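Local coordinates for DNA replication regulator protein HobA (Helicobacter pylori, PDB 2UVP) that is required for initiating DNA replication and increases the binding of the initiator DnaA to the chromosomal origin region oriC, at residues R19-G22 with E23-Q27; R36-Y39 with A40-I43. One frame throughout, in Å; residues are numbered along the deposited sequence.

Contact 1: residues R19-G22 with E23-Q27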
ATOM      1  N   ARG A  19     -15.919   1.173  33.787  1.00 14.74           N
ATOM      2  CA  ARG A  19     -17.017   2.011  34.259  1.00 16.78           C
ATOM      3  C   ARG A  19     -16.746   3.475  33.923  1.00 16.10           C
ATOM      4  O   ARG A  19     -17.598   4.150  33.348  1.00 17.34           O
ATOM      5  CB  ARG A  19     -17.268   1.795  35.747  1.00 16.13           C
ATOM      6  CG  ARG A  19     -18.414   2.677  36.295  1.00 17.69           C
ATOM      7  CD  ARG A  19     -18.644   2.461  37.812  1.00 21.58           C
ATOM      8  NE  ARG A  19     -17.441   2.066  38.549  1.00 32.12           N
ATOM      9  CZ  ARG A  19     -16.402   2.855  38.834  1.00 36.22           C
ATOM     10  NH1 ARG A  19     -16.373   4.127  38.430  1.00 39.31           N
ATOM     11  NH2 ARG A  19     -15.373   2.358  39.521  1.00 36.88           N
ATOM     12  N   ASP A  20     -15.537   3.938  34.225  1.00 15.26           N
ATOM     13  CA  ASP A  20     -15.149   5.315  34.005  1.00 15.20           C
ATOM     14  C   ASP A  20     -15.134   5.643  32.495  1.00 14.27           C
ATOM     15  O   ASP A  20     -15.528   6.727  32.083  1.00 13.63           O
ATOM     16  CB  ASP A  20     -13.772   5.597  34.620  1.00 16.43           C
ATOM     17  CG  ASP A  20     -13.785   5.619  36.151  1.00 21.13           C
ATOM     18  OD1 ASP A  20     -14.877   5.633  36.758  1.00 27.36           O
ATOM     19  OD2 ASP A  20     -12.676   5.624  36.747  1.00 27.21           O
ATOM     20  N   GLN A  21     -14.676   4.692  31.686  1.00 13.22           N
ATOM     21  CA  GLN A  21     -14.567   4.920  30.247  1.00 13.10           C
ATOM     22  C   GLN A  21     -15.950   5.237  29.654  1.00 12.51           C
ATOM     23  O   GLN A  21     -16.125   6.199  28.894  1.00 12.62           O
ATOM     24  CB  GLN A  21     -13.958   3.670  29.590  1.00 13.62           C
ATOM     25  CG  GLN A  21     -13.613   3.826  28.121  1.00 14.40           C
ATOM     26  CD  GLN A  21     -13.219   2.488  27.527  1.00 13.65           C
ATOM     27  OE1 GLN A  21     -13.876   1.467  27.768  1.00 13.07           O
ATOM     28  NE2 GLN A  21     -12.166   2.492  26.727  1.00 13.47           N
ATOM     29  N   GLY A  22     -16.937   4.437  30.031  1.00 12.86           N
ATOM     30  CA  GLY A  22     -18.282   4.594  29.487  1.00 13.83           C
ATOM     31  C   GLY A  22     -18.925   5.858  30.047  1.00 14.78           C
ATOM     32  O   GLY A  22     -19.646   6.543  29.346  1.00 14.44           O
ATOM     33  N   GLU A  23     -18.630   6.181  31.309  1.00 14.79           N
ATOM     34  CA  GLU A  23     -19.202   7.380  31.934  1.00 15.67           C
ATOM     35  C   GLU A  23     -18.713   8.652  31.253  1.00 14.58           C
ATOM     36  O   GLU A  23     -19.491   9.584  31.011  1.00 15.29           O
ATOM     37  CB  GLU A  23     -18.941   7.378  33.455  1.00 14.41           C
ATOM     38  CG  GLU A  23     -19.814   6.334  34.167  1.00 17.14           C
ATOM     39  CD  GLU A  23     -19.653   6.301  35.697  1.00 19.90           C
ATOM     40  OE1 GLU A  23     -18.823   7.072  36.237  1.00 26.82           O
ATOM     41  OE2 GLU A  23     -20.358   5.483  36.344  1.00 24.43           O
ATOM     42  N   PHE A  24     -17.440   8.671  30.868  1.00 13.80           N
ATOM     43  CA  PHE A  24     -16.891   9.833  30.184  1.00 13.22           C
ATOM     44  C   PHE A  24     -17.461   9.950  28.764  1.00 12.92           C
ATOM     45  O   PHE A  24     -17.819  11.048  28.331  1.00 12.15           O
ATOM     46  CB  PHE A  24     -15.359   9.818  30.205  1.00 13.48           C
ATOM     47  CG  PHE A  24     -14.734  11.102  29.734  1.00 15.12           C
ATOM     48  CD1 PHE A  24     -15.033  12.320  30.354  1.00 18.15           C
ATOM     49  CD2 PHE A  24     -13.822  11.096  28.672  1.00 17.25           C
ATOM     50  CE1 PHE A  24     -14.444  13.525  29.907  1.00 18.93           C
ATOM     51  CE2 PHE A  24     -13.212  12.291  28.230  1.00 17.29           C
ATOM     52  CZ  PHE A  24     -13.528  13.506  28.850  1.00 18.74           C
ATOM     53  N   ILE A  25     -17.572   8.815  28.057  1.00 12.12           N
ATOM     54  CA  ILE A  25     -18.248   8.823  26.748  1.00 12.36           C
ATOM     55  C   ILE A  25     -19.635   9.443  26.863  1.00 12.49           C
ATOM     56  O   ILE A  25     -20.013  10.310  26.055  1.00 14.17           O
ATOM     57  CB  ILE A  25     -18.304   7.403  26.142  1.00 12.94           C
ATOM     58  CG1 ILE A  25     -16.882   7.043  25.651  1.00 12.21           C
ATOM     59  CG2 ILE A  25     -19.362   7.311  24.996  1.00 13.25           C
ATOM     60  CD1 ILE A  25     -16.661   5.526  25.417  1.00 14.37           C
ATOM     61  N   ALA A  26     -20.382   9.016  27.879  1.00 12.53           N
ATOM     62  CA  ALA A  26     -21.754   9.495  28.072  1.00 12.94           C
ATOM     63  C   ALA A  26     -21.717  11.003  28.346  1.00 13.23           C
ATOM     64  O   ALA A  26     -22.488  11.795  27.765  1.00 12.83           O
ATOM     65  CB  ALA A  26     -22.373   8.770  29.248  1.00 13.22           C
ATOM     66  N   GLN A  27     -20.814  11.405  29.226  1.00 12.80           N
ATOM     67  CA  GLN A  27     -20.744  12.813  29.647  1.00 12.73           C
ATOM     68  C   GLN A  27     -20.539  13.734  28.452  1.00 13.60           C
ATOM     69  O   GLN A  27     -21.168  14.788  28.340  1.00 13.83           O
ATOM     70  CB  GLN A  27     -19.605  13.004  30.629  1.00 13.44           C
ATOM     71  CG  GLN A  27     -19.531  14.412  31.189  1.00 14.61           C
ATOM     72  CD  GLN A  27     -18.317  14.611  32.046  1.00 17.88           C
ATOM     73  OE1 GLN A  27     -18.402  14.520  33.279  1.00 24.89           O
ATOM     74  NE2 GLN A  27     -17.198  14.898  31.426  1.00 17.66           N
TER
HETATM   75  O   HOH W   1     -16.006   8.319  36.406  1.00 40.51           O

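Contact 2: residues R36-Y39 with A40-I43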
ATOM      1  N   ARG A  36     -19.693  24.880  17.645  1.00 20.37           N
ATOM      2  CA  ARG A  36     -20.028  26.151  17.033  1.00 20.99           C
ATOM      3  C   ARG A  36     -19.341  26.419  15.704  1.00 21.10           C
ATOM      4  O   ARG A  36     -19.724  27.363  15.024  1.00 21.41           O
ATOM      5  CB  ARG A  36     -19.764  27.319  17.999  1.00 21.09           C
ATOM      6  CG  ARG A  36     -20.392  27.135  19.375  1.00 22.67           C
ATOM      7  CD  ARG A  36     -21.900  26.912  19.308  1.00 23.59           C
ATOM      8  NE  ARG A  36     -22.412  26.680  20.667  1.00 24.72           N
ATOM      9  CZ  ARG A  36     -23.578  26.105  20.958  1.00 25.24           C
ATOM     10  NH1 ARG A  36     -24.395  25.689  19.995  1.00 24.01           N
ATOM     11  NH2 ARG A  36     -23.924  25.953  22.230  1.00 23.72           N
ATOM     12  N   SER A  37     -18.355  25.603  15.311  1.00 21.58           N
ATOM     13  CA  SER A  37     -17.808  25.738  13.947  1.00 21.68           C
ATOM     14  C   SER A  37     -18.914  25.382  12.949  1.00 22.39           C
ATOM     15  O   SER A  37     -19.908  24.739  13.309  1.00 21.93           O
ATOM     16  CB  SER A  37     -16.546  24.899  13.723  1.00 22.27           C
ATOM     17  OG  SER A  37     -16.807  23.505  13.815  1.00 23.37           O
ATOM     18  N   SER A  38     -18.752  25.810  11.703  1.00 22.19           N
ATOM     19  CA  SER A  38     -19.843  25.785  10.744  1.00 23.22           C
ATOM     20  C   SER A  38     -19.958  24.448  10.030  1.00 22.95           C
ATOM     21  O   SER A  38     -20.000  24.395   8.794  1.00 23.39           O
ATOM     22  CB  SER A  38     -19.669  26.915   9.740  1.00 23.74           C
ATOM     23  OG  SER A  38     -19.921  28.168  10.360  1.00 27.22           O
ATOM     24  N   TYR A  39     -20.037  23.367  10.804  1.00 22.77           N
ATOM     25  CA  TYR A  39     -20.064  22.028  10.217  1.00 21.35           C
ATOM     26  C   TYR A  39     -21.290  21.767   9.338  1.00 21.16           C
ATOM     27  O   TYR A  39     -21.180  21.051   8.344  1.00 20.53           O
ATOM     28  CB  TYR A  39     -19.910  20.939  11.297  1.00 21.15           C
ATOM     29  CG  TYR A  39     -21.078  20.851  12.252  1.00 20.84           C
ATOM     30  CD1 TYR A  39     -22.194  20.085  11.930  1.00 20.70           C
ATOM     31  CD2 TYR A  39     -21.066  21.532  13.474  1.00 21.48           C
ATOM     32  CE1 TYR A  39     -23.284  19.994  12.778  1.00 21.21           C
ATOM     33  CE2 TYR A  39     -22.149  21.446  14.340  1.00 20.52           C
ATOM     34  CZ  TYR A  39     -23.254  20.675  13.976  1.00 21.58           C
ATOM     35  OH  TYR A  39     -24.355  20.547  14.785  1.00 24.00           O
ATOM     36  N   ALA A  40     -22.454  22.326   9.697  1.00 20.47           N
ATOM     37  CA  ALA A  40     -23.662  22.149   8.887  1.00 20.49           C
ATOM     38  C   ALA A  40     -23.468  22.777   7.507  1.00 20.17           C
ATOM     39  O   ALA A  40     -23.731  22.142   6.485  1.00 19.34           O
ATOM     40  CB  ALA A  40     -24.911  22.748   9.583  1.00 20.49           C
ATOM     41  N   LYS A  41     -22.987  24.020   7.479  1.00 20.07           N
ATOM     42  CA  LYS A  41     -22.755  24.705   6.203  1.00 21.45           C
ATOM     43  C   LYS A  41     -21.699  23.984   5.354  1.00 20.04           C
ATOM     44  O   LYS A  41     -21.873  23.807   4.138  1.00 19.87           O
ATOM     45  CB  LYS A  41     -22.343  26.165   6.417  1.00 21.23           C
ATOM     46  CG  LYS A  41     -22.114  26.911   5.097  1.00 24.38           C
ATOM     47  CD  LYS A  41     -21.697  28.362   5.286  1.00 25.45           C
ATOM     48  CE  LYS A  41     -20.315  28.487   5.915  1.00 28.76           C
ATOM     49  NZ  LYS A  41     -19.894  29.922   6.006  1.00 32.12           N
ATOM     50  N   LEU A  42     -20.628  23.547   6.004  1.00 19.19           N
ATOM     51  CA  LEU A  42     -19.541  22.846   5.294  1.00 18.88           C
ATOM     52  C   LEU A  42     -20.019  21.518   4.728  1.00 18.29           C
ATOM     53  O   LEU A  42     -19.663  21.130   3.591  1.00 17.44           O
ATOM     54  CB  LEU A  42     -18.352  22.648   6.227  1.00 19.48           C
ATOM     55  CG  LEU A  42     -17.367  23.813   6.438  1.00 22.56           C
ATOM     56  CD1 LEU A  42     -17.969  25.174   6.204  1.00 26.38           C
ATOM     57  CD2 LEU A  42     -16.755  23.746   7.814  1.00 25.09           C
ATOM     58  N   ILE A  43     -20.820  20.803   5.521  1.00 17.18           N
ATOM     59  CA  ILE A  43     -21.422  19.567   5.042  1.00 16.65           C
ATOM     60  C   ILE A  43     -22.327  19.827   3.834  1.00 17.07           C
ATOM     61  O   ILE A  43     -22.262  19.109   2.825  1.00 16.54           O
ATOM     62  CB  ILE A  43     -22.157  18.814   6.166  1.00 16.32           C
ATOM     63  CG1 ILE A  43     -21.133  18.278   7.182  1.00 14.92           C
ATOM     64  CG2 ILE A  43     -23.068  17.693   5.594  1.00 16.55           C
ATOM     65  CD1 ILE A  43     -21.748  17.646   8.413  1.00 15.50           C
TER

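Contact 1: residues R19-G22 with E23-Q27
Asp20 OD1 is gripped from two directions, and one of its partners, a water, also reaches Glu23. Arg19 NH1 lies 2.7 Å from Asp20 OD1 in a salt bridge between neighbours in sequence. A water oxygen lies 3.1 Å from Glu23 OE1 and donates a hydrogen bond both to it and to the aspartate. The two acidic oxygens, Asp20 OD1 and Glu23 OE1, stand 4.2 Å apart, and the water that donates a hydrogen bond to each, together with the nearby arginine, probably tempers their mutual repulsion. Arg19 and Glu23 run side by side and point the same way, but the arginine touches with its aliphatic part: Arg19 CG meets Glu23 OE2 at 3.4 Å. Glu23 OE1 sits at the edge of the guanidinium, near its plane, yet 4.4 Å from Arg19 NH1, too far for a salt bridge; the guanidinium and carboxylate planes are 54° apart. Extended through chi1 and chi2, the arginine then bends at chi3 (29°), which brings its head to Asp20.

All this decorates one face of helix 10-28, whose i to i+4 backbone bonds run in sequence from Glu23 N to Arg19 O through Ala26 N to Gly22 O. Glu23 has also been seen to bind calcium in this protein, a role that suits a carboxylate on an exposed helix face. Elsewhere round the helix the character changes. Ile25 lays CG1 3.4 Å from Gln21 O, the carbonyl that its own N-H reaches. The branched aliphatic chain suits this side because Ile25 packs on an apolar side chain of another protein chain. Gln21 OE1 hydrogen-bonds to a polar side chain of another protein chain, and its amide suits a polar patch of that interface. Phe24 turns its ring away from residues 19-22 and rests on Ser159 and Leu160.

Contact 2: residues R36-Y39 with A40-I43
Tyr39 and Ile43 meet one helical turn apart, with Ile43 CD1 near the plane of the phenol ring, at its edge, and 4.3 Å from Tyr39 CD1. The same isoleucine leans on the backbone: its CG1 lies 3.0 Å from Tyr39 O, the carbonyl that accepts the Ile43 N-H at 2.9 Å. With chi1 at 67°, CG of Tyr39 is set between its own N and carbonyl carbon, which turns the ring back beside the start of the helix and brings CD1 within 3.2 Å of Ala40 N.

One residue earlier, Ser38 O receives the Leu42 N-H at 3.0 Å. Leu42 brings its CB and both methyl carbons close to that oxygen, which the amide already engages, CD1 approaching to 3.4 Å. Lys41, one residue before Leu42, brings CE to 4.2 Å from Ser38 CB. A bend at chi3 (67°) helps place its amine, which forms a salt bridge with Asp150; Ser38 OG makes a weak hydrogen bond to the same carboxylate.

Further out, Leu171 of helix 161-180 touches both Tyr39 and Ile43, and Phe140 of strand 139-143 touches both Ile43 and Leu42. Tyr39, Ala40 and Ile43 also pack on side chains of another protein chain, where an aromatic, a methyl and a branched aliphatic suit an apolar interface. Ser38 occupies the N-cap position of helix 39-51, although its side chain makes no capping bond. It is also the centre of an inverse gamma turn, closed by a weak bond from Tyr39 N to Ser37 O, and this tight turn leads the loop into the N terminus of helix 39-51, which packs against the parallel sheet and helix 161-180.

From the N terminus the chain first runs through helix 10-28, where contact 1 joins successive turns near the helix end. A connecting loop then leads to contact 2, which spans the close of that loop and the first turn of helix 39-51. Both contacts are local and in series; neither nests in the other nor crosses it. Their centres lie 27 Å apart and their nearest atoms about 13 Å, without touching. Contact 1 belongs to a helix projecting from the body, whereas contact 2 is set against helix 161-180 and the parallel sheet. Each has residues packed on another protein chain of the four-chain assembly.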